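Local coordinates for protein predicted HD superfamily hydrolase (uncultured Thermotogales bacterium, PDB 2PQ7) that binds a pair of iron ions in an all-helical HD-domain fold and is probably a metal-dependent hydrolase, at residues Ile35-Arg40 and Leu64-Lys69. Sequence-based numbering, arbitrary orientation.
Sequences ISHTFR and LLHDIK. With FE (Fe (III) ion), chain C; FE (Fe (III) ion), chain B.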
loop_
_atom_site.group_PDB
_atom_site.type_symbol
_atom_site.label_atom_id
_atom_site.label_comp_id
_atom_site.label_asym_id
_atom_site.label_seq_id
_atom_site.Cartn_x
_atom_site.Cartn_y
_atom_site.Cartn_z
ATOM N N ILE A 35 13.852 -9.370 11.547
ATOM C CA ILE A 35 14.069 -8.495 12.660
ATOM C C ILE A 35 13.204 -7.239 12.692
ATOM O O ILE A 35 12.862 -6.726 13.771
ATOM C CB ILE A 35 15.546 -8.110 12.795
ATOM C CG1 ILE A 35 15.804 -7.556 14.182
ATOM C CG2 ILE A 35 15.970 -7.175 11.685
ATOM C CD1 ILE A 35 17.210 -7.322 14.487
ATOM N N SER A 36 12.800 -6.752 11.527
ATOM C CA SER A 36 12.021 -5.512 11.535
ATOM C C SER A 36 10.676 -5.736 12.231
ATOM O O SER A 36 10.167 -4.809 12.842
ATOM C CB SER A 36 11.862 -4.955 10.116
ATOM O OG SER A 36 11.068 -5.779 9.331
ATOM N N HIS A 37 10.114 -6.940 12.124
ATOM C CA HIS A 37 8.923 -7.289 12.895
ATOM C C HIS A 37 9.146 -7.028 14.415
ATOM O O HIS A 37 8.347 -6.367 15.092
ATOM C CB HIS A 37 8.481 -8.713 12.629
ATOM C CG HIS A 37 7.554 -9.258 13.659
ATOM N ND1 HIS A 37 6.219 -8.906 13.741
ATOM C CD2 HIS A 37 7.798 -10.076 14.714
ATOM C CE1 HIS A 37 5.665 -9.559 14.750
ATOM N NE2 HIS A 37 6.602 -10.275 15.356
ATOM N N THR A 38 10.245 -7.533 14.949
ATOM C CA THR A 38 10.556 -7.336 16.372
ATOM C C THR A 38 10.615 -5.870 16.749
ATOM O O THR A 38 10.078 -5.437 17.758
ATOM C CB THR A 38 11.871 -8.067 16.739
ATOM O OG1 THR A 38 11.588 -9.480 16.745
ATOM C CG2 THR A 38 12.293 -7.702 18.054
ATOM N N PHE A 39 11.233 -5.060 15.892
ATOM C CA PHE A 39 11.286 -3.650 16.214
ATOM C C PHE A 39 9.910 -3.004 16.161
ATOM O O PHE A 39 9.586 -2.199 17.017
ATOM C CB PHE A 39 12.237 -2.929 15.275
ATOM C CG PHE A 39 13.648 -3.410 15.365
ATOM C CD1 PHE A 39 14.210 -3.732 16.589
ATOM C CD2 PHE A 39 14.425 -3.517 14.227
ATOM C CE1 PHE A 39 15.515 -4.178 16.682
ATOM C CE2 PHE A 39 15.744 -3.936 14.310
ATOM C CZ PHE A 39 16.291 -4.266 15.550
ATOM N N ARG A 40 9.070 -3.406 15.211
ATOM C CA ARG A 40 7.712 -2.840 15.153
ATOM C C ARG A 40 6.884 -3.271 16.370
ATOM O O ARG A 40 6.069 -2.514 16.896
ATOM C CB ARG A 40 7.039 -3.219 13.835
ATOM C CG ARG A 40 7.738 -2.557 12.632
ATOM C CD ARG A 40 6.936 -2.679 11.388
ATOM N NE ARG A 40 6.630 -4.061 11.054
ATOM C CZ ARG A 40 7.393 -4.884 10.320
ATOM N NH1 ARG A 40 8.522 -4.504 9.767
ATOM N NH2 ARG A 40 7.008 -6.118 10.161
ATOM N N LEU A 64 11.271 -7.220 22.630
ATOM C CA LEU A 64 12.580 -7.424 21.970
ATOM C C LEU A 64 12.987 -8.889 21.903
ATOM O O LEU A 64 13.552 -9.354 20.920
ATOM C CB LEU A 64 13.664 -6.586 22.649
ATOM C CG LEU A 64 13.838 -5.187 22.114
ATOM C CD1 LEU A 64 14.951 -4.572 22.925
ATOM C CD2 LEU A 64 14.223 -5.295 20.598
ATOM N N LEU A 65 12.705 -9.618 22.984
ATOM C CA LEU A 65 13.108 -11.018 23.060
ATOM C C LEU A 65 12.094 -12.042 22.553
ATOM O O LEU A 65 12.459 -13.195 22.342
ATOM C CB LEU A 65 13.450 -11.385 24.494
ATOM C CG LEU A 65 14.700 -10.694 25.017
ATOM C CD1 LEU A 65 14.856 -10.993 26.506
ATOM C CD2 LEU A 65 15.926 -11.058 24.240
ATOM N N HIS A 66 10.884 -11.602 22.252
ATOM C CA HIS A 66 9.807 -12.615 22.079
ATOM C C HIS A 66 10.029 -13.574 20.913
ATOM O O HIS A 66 9.690 -14.720 21.018
ATOM C CB HIS A 66 8.425 -11.987 22.012
ATOM C CG HIS A 66 8.034 -11.484 20.663
ATOM N ND1 HIS A 66 8.574 -10.361 20.094
ATOM C CD2 HIS A 66 7.126 -11.958 19.776
ATOM C CE1 HIS A 66 8.037 -10.175 18.896
ATOM N NE2 HIS A 66 7.150 -11.143 18.676
ATOM N N ASP A 67 10.611 -13.092 19.824
ATOM C CA ASP A 67 10.901 -13.919 18.661
ATOM C C ASP A 67 12.412 -14.172 18.454
ATOM O O ASP A 67 12.811 -14.538 17.331
ATOM C CB ASP A 67 10.312 -13.260 17.431
ATOM C CG ASP A 67 8.802 -13.470 17.310
ATOM O OD1 ASP A 67 8.181 -14.404 17.894
ATOM O OD2 ASP A 67 8.178 -12.686 16.536
ATOM N N ILE A 68 13.217 -14.036 19.525
ATOM C CA ILE A 68 14.657 -14.171 19.373
ATOM C C ILE A 68 15.058 -15.590 18.970
ATOM O O ILE A 68 16.075 -15.773 18.315
ATOM C CB ILE A 68 15.426 -13.660 20.591
ATOM C CG1 ILE A 68 16.878 -13.282 20.182
ATOM C CG2 ILE A 68 15.405 -14.661 21.765
ATOM C CD1 ILE A 68 17.731 -12.788 21.304
ATOM N N LYS A 69 14.171 -16.573 19.223
ATOM C CA LYS A 69 14.451 -17.934 18.848
ATOM C C LYS A 69 13.701 -18.334 17.575
ATOM O O LYS A 69 13.646 -19.533 17.217
ATOM C CB LYS A 69 14.219 -18.887 20.009
ATOM C CG LYS A 69 15.239 -18.789 21.098
ATOM C CD LYS A 69 16.537 -19.480 20.694
ATOM C CE LYS A 69 17.543 -19.300 21.812
ATOM N NZ LYS A 69 18.769 -20.076 21.536
HETATM FE FE FE C . 6.248 -11.867 16.769
HETATM FE FE FE B . 6.397 -15.299 17.735
HETATM O O HOH W 1 12.347 -10.955 19.023
HETATM O O HOH W 2 5.427 -13.551 17.658
#
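Thr38 and Leu64 bring the two backbones closest, their CA atoms 6.0 Å apart, where the first turns of helix 35-52 meet the last turn of helix 56-65. A type I turn from Leu65 to Ile68 carries His66 and Asp67, placing His66 beside one iron and Asp67 between the two. His37 reaches one of these ions from helix 35-52: its CG lies anti to the backbone N (chi1 162°), beside the carbonyl carbon, and ring atom NE2 binds the chain C iron at 2.2 Å. His66 NE2 and Asp67 OD2 take two more positions on this ion. The His37 and His66 rings approach rim to rim, planes 58° apart, whereas the Asp67 carboxylate lies nearly coplanar with the His37 ring, Asp67 OD2 at the ring edge 3.1 Å from His37 NE2. That closeness reflects shared coordination of the iron.

With Asp132, these three residues form the H...HD...D signature of the HD domain. Asp67 bridges the metals, its OD1 binding the chain B iron at 2.0 Å; water 2 forms a second bridge, and His80 and His112 add ligands to that ion. Behind the first shell, Asp135 accepts a hydrogen bond from His37 ND1 and pairs with Arg40 in a salt bridge, while Ala63 O holds His66 ND1; both contacts should fix how the rings are turned.

One layer back from the metals, water 1 ties the segments together. It sits 2.8 Å from Thr38 OG1, donates to Leu64 O and accepts from Asp67 N. Thr38 CG2 rests 3.5 Å from Leu64 O, and the Leu64 methyl CD2 meets the edge of the Phe39 ring, 4.3 Å from Phe39 CE1, with Leu14 and Leu18 of helix 14-25 also packing against Leu64.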